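PDB 4JDU: aerotolerance-related membrane protein from Bacteroides fragilis, which binds calcium through a von Willebrand factor type A domain, the part modelled here, and is probably linked to oxygen tolerance at the cell membrane. Local coordinates for residues A[69-72]-A[73-77]; A[173-176]-A[177-181]. The protein carries 6 engineered substitutions. All blocks are in the same frame, centred on the assembly; numbering follows the deposited sequence.

Interaction 1. Residues A[69-72]-A[73-77]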
# COMPACT_ATOMS: atom_id res chain seq x y z
N TYR A 69 14.51 -3.57 10.50
CA TYR A 69 13.71 -4.27 9.49
C TYR A 69 12.85 -5.37 10.11
O TYR A 69 11.72 -5.61 9.68
CB TYR A 69 14.62 -4.92 8.44
CG TYR A 69 15.56 -3.97 7.74
CD1 TYR A 69 15.16 -2.68 7.41
CD2 TYR A 69 16.85 -4.37 7.41
CE1 TYR A 69 16.01 -1.82 6.77
CE2 TYR A 69 17.71 -3.51 6.78
CZ TYR A 69 17.29 -2.24 6.45
OH TYR A 69 18.15 -1.38 5.81
N ILE A 70 13.41 -6.06 11.09
CA ILE A 70 12.71 -7.19 11.69
C ILE A 70 11.46 -6.71 12.42
O ILE A 70 10.42 -7.36 12.39
CB ILE A 70 13.64 -7.99 12.62
CG1 ILE A 70 14.88 -8.47 11.85
CG2 ILE A 70 12.90 -9.17 13.20
CD1 ILE A 70 14.52 -9.23 10.57
N SER A 71 11.57 -5.57 13.09
CA SER A 71 10.40 -4.98 13.74
C SER A 71 9.26 -4.76 12.76
O SER A 71 8.10 -5.01 13.08
CB SER A 71 10.77 -3.66 14.40
OG SER A 71 9.62 -3.05 14.97
N ALA A 72 9.59 -4.29 11.56
CA ALA A 72 8.60 -4.10 10.52
C ALA A 72 7.86 -5.39 10.23
O ALA A 72 6.63 -5.41 10.16
CB ALA A 72 9.25 -3.55 9.25
N LYS A 73 8.60 -6.48 10.07
CA LYS A 73 7.99 -7.78 9.81
C LYS A 73 7.03 -8.17 10.93
O LYS A 73 5.99 -8.77 10.68
CB LYS A 73 9.05 -8.88 9.64
CG LYS A 73 10.06 -8.59 8.56
CD LYS A 73 10.43 -9.82 7.73
CE LYS A 73 10.86 -10.99 8.59
NZ LYS A 73 11.52 -12.08 7.79
N MSE A 74 7.39 -7.82 12.16
CA MSE A 74 6.57 -8.16 13.32
C MSE A 74 5.23 -7.41 13.36
O MSE A 74 4.20 -7.98 13.73
CB MSE A 74 7.38 -7.96 14.60
CG MSE A 74 8.61 -8.86 14.68
SE MSE A 74 8.14 -10.76 14.71
CE MSE A 74 8.31 -11.22 12.83
N PHE A 75 5.25 -6.14 12.96
CA PHE A 75 4.01 -5.37 12.85
C PHE A 75 3.02 -6.02 11.88
O PHE A 75 1.80 -5.97 12.09
CB PHE A 75 4.32 -3.93 12.42
CG PHE A 75 4.63 -3.00 13.56
CD1 PHE A 75 5.87 -3.02 14.18
CD2 PHE A 75 3.68 -2.08 13.99
CE1 PHE A 75 6.16 -2.15 15.23
CE2 PHE A 75 3.96 -1.21 15.03
CZ PHE A 75 5.20 -1.25 15.65
N LEU A 76 3.52 -6.63 10.81
CA LEU A 76 2.64 -7.32 9.87
C LEU A 76 1.74 -8.37 10.54
O LEU A 76 0.56 -8.48 10.20
CB LEU A 76 3.44 -7.98 8.74
CG LEU A 76 4.26 -7.03 7.88
CD1 LEU A 76 5.19 -7.84 6.96
CD2 LEU A 76 3.35 -6.12 7.06
N GLU A 77 2.29 -9.13 11.49
CA GLU A 77 1.53 -10.21 12.11
C GLU A 77 0.30 -9.73 12.86
O GLU A 77 -0.70 -10.45 12.95
CB GLU A 77 2.43 -11.04 13.04
CG GLU A 77 1.85 -11.25 14.45
CD GLU A 77 1.95 -12.69 14.94
OE1 GLU A 77 0.90 -13.26 15.31
OE2 GLU A 77 3.07 -13.24 14.96
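Phe75 sets one edge of its ring beside Ser71, one turn earlier, and the two meet through both backbone and side chain. Starting at CB, the phenylalanine passes 3.6 Å from Ala72 O; CG then stands farther off from Ser71 O. The closest approach of the ring is made by CD1, 3.2 Å from Ser71 O, and this oxygen lies at the ring's edge, in its plane, so a C-H edge rather than the pi face meets the carbonyl. Farther out, CE1 sits 3.6 Å from Ser71 OG. The hydroxyl gets there because OG stands anti to the backbone N of Ser71 (chi1 177°). Ser71 O is thus approached twice by the same residue: by the ring edge, and by Phe75 N in a hydrogen bond of 3.1 Å.

The preceding residues repeat the backbone pattern, with Met74 N donating to Ile70 O at 3.1 Å and Lys73 N to Tyr69 O at 3.3 Å; the bond from Leu76 N to Ala72 O is weak. Selenomethionine Met74 folds its CG back to 3.3 Å from Ile70 O. Lys73 lays its CG beside Tyr69 O, at 3.6 Å, before its chain bends away to a salt bridge with Asp43, while Tyr69 OH bonds to Asp48 O. Leu76 and Lys73 face helix 37-43, and Phe75 reaches strands 49-55 and 59-66. This is i to i+4 packing within an alpha helix flanking the central sheet of the Rossmann-like von Willebrand factor type A fold.

Interaction 2. Residues A[173-176]-A[177-181]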
# COMPACT_ATOMS: atom_id res chain seq x y z
N LEU A 173 -9.56 -4.69 -8.78
CA LEU A 173 -8.34 -3.90 -8.90
C LEU A 173 -8.62 -2.75 -9.86
O LEU A 173 -9.09 -2.97 -10.98
CB LEU A 173 -7.20 -4.75 -9.45
CG LEU A 173 -5.91 -3.97 -9.77
CD1 LEU A 173 -5.15 -3.64 -8.52
CD2 LEU A 173 -5.05 -4.78 -10.72
N ASN A 174 -8.35 -1.53 -9.41
CA ASN A 174 -8.49 -0.35 -10.27
C ASN A 174 -7.14 0.03 -10.83
O ASN A 174 -6.45 0.90 -10.30
CB ASN A 174 -9.09 0.82 -9.49
CG ASN A 174 -9.45 1.99 -10.39
OD1 ASN A 174 -8.90 2.16 -11.48
ND2 ASN A 174 -10.38 2.82 -9.93
N GLU A 175 -6.75 -0.63 -11.91
CA GLU A 175 -5.41 -0.47 -12.43
C GLU A 175 -5.17 0.93 -12.97
O GLU A 175 -4.09 1.49 -12.75
CB GLU A 175 -5.15 -1.51 -13.52
CG GLU A 175 -3.69 -1.71 -13.86
CD GLU A 175 -3.41 -3.15 -14.25
OE1 GLU A 175 -3.85 -3.56 -15.35
OE2 GLU A 175 -2.77 -3.87 -13.46
N ALA A 176 -6.14 1.49 -13.68
CA ALA A 176 -5.97 2.82 -14.27
C ALA A 176 -5.62 3.85 -13.21
O ALA A 176 -4.71 4.66 -13.40
CB ALA A 176 -7.23 3.23 -15.03
N MSE A 177 -6.34 3.80 -12.09
CA MSE A 177 -6.09 4.72 -10.97
C MSE A 177 -4.69 4.52 -10.41
O MSE A 177 -3.97 5.49 -10.19
CB MSE A 177 -7.15 4.55 -9.88
CG MSE A 177 -6.87 5.28 -8.56
SE MSE A 177 -6.67 7.23 -8.67
CE MSE A 177 -8.34 7.72 -9.56
N CYS A 178 -4.30 3.27 -10.18
CA CYS A 178 -2.97 3.01 -9.63
C CYS A 178 -1.88 3.50 -10.58
O CYS A 178 -0.87 4.06 -10.14
CB CYS A 178 -2.78 1.52 -9.37
SG CYS A 178 -3.77 0.75 -8.06
N GLN A 179 -2.08 3.29 -11.87
CA GLN A 179 -1.09 3.70 -12.85
C GLN A 179 -0.95 5.22 -12.89
O GLN A 179 0.17 5.75 -13.03
CB GLN A 179 -1.44 3.15 -14.24
CG GLN A 179 -1.28 1.63 -14.34
CD GLN A 179 -1.87 1.06 -15.61
OE1 GLN A 179 -2.81 1.62 -16.17
NE2 GLN A 179 -1.33 -0.06 -16.07
N GLU A 180 -2.06 5.93 -12.74
CA GLU A 180 -1.99 7.39 -12.82
C GLU A 180 -1.28 7.94 -11.58
O GLU A 180 -0.51 8.90 -11.66
CB GLU A 180 -3.39 7.99 -12.98
CG GLU A 180 -3.36 9.47 -13.34
CD GLU A 180 -4.74 10.10 -13.35
OE1 GLU A 180 -5.71 9.41 -12.98
OE2 GLU A 180 -4.83 11.30 -13.70
N ILE A 181 -1.55 7.33 -10.43
CA ILE A 181 -0.89 7.74 -9.19
C ILE A 181 0.62 7.57 -9.29
O ILE A 181 1.38 8.50 -8.96
CB ILE A 181 -1.44 6.97 -7.97
CG1 ILE A 181 -2.90 7.37 -7.72
CG2 ILE A 181 -0.59 7.23 -6.73
CD1 ILE A 181 -3.64 6.43 -6.78
O HOH W 1 -6.77 7.00 -14.07
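With CG anti to the backbone N (chi1 -171°), Asn174 swings its amide forward over the first turn of the helix, where OD1 accepts from Met177 N at 3.1 Å. This is an N-cap bond: the N-H points fairly straight at the oxygen, but the donor stands 52° out of the amide's carbonyl plane, so the amide is met from above. OD1 also rests 3.4 Å from Met177 CB. The backbone O of Asn174 accepts from Cys178 N at 3.2 Å, so this one residue holds two N-H groups of the opening turn.

Gln179 CG lies anti to its own carbonyl carbon, and the chain extends from there across Glu175, bringing NE2 to 3.6 Å from Glu175 CG. The acid's carboxylate and the amide are 20° from parallel. The carboxylate is held from outside: OE2 makes a salt bridge to Arg191 NE and a hydrogen bond with Tyr189 OH. Gln179 N donates to Glu175 O at 2.8 Å. Ala176 O accepts from Glu180 N at 3.0 Å and, weakly, from a water that also donates to Glu180 OE1, 2.8 Å away.

Leu173 and Cys178 lean on strand 189-191, at the edge of the main sheet, while Cys178 and Ile181 meet Val141 of strand 138-143; Met177, Glu180 and Ile181 pack against helix 125-134.

Interactions 1 and 2 are separate helical turns on opposite sides of the chain's centre, their centres 27 Å apart and their nearest atoms about 18 Å apart. Helix 69-77 packs near strand 59-66, one outermost strand of the main sheet, and helix 175-184 near strand 189-191, the other. Interaction 1 lies away from the calcium site formed by Ser18, Ser20 and Thr89, whereas the Asn174 side chain is about 10 Å from the bound calcium ion. Asn174 is also backbone hydrogen-bonded to Asp117, which binds calcium in another crystal structure of this protein but not in this model, so the capped helix start probably helps position that loop without joining the site.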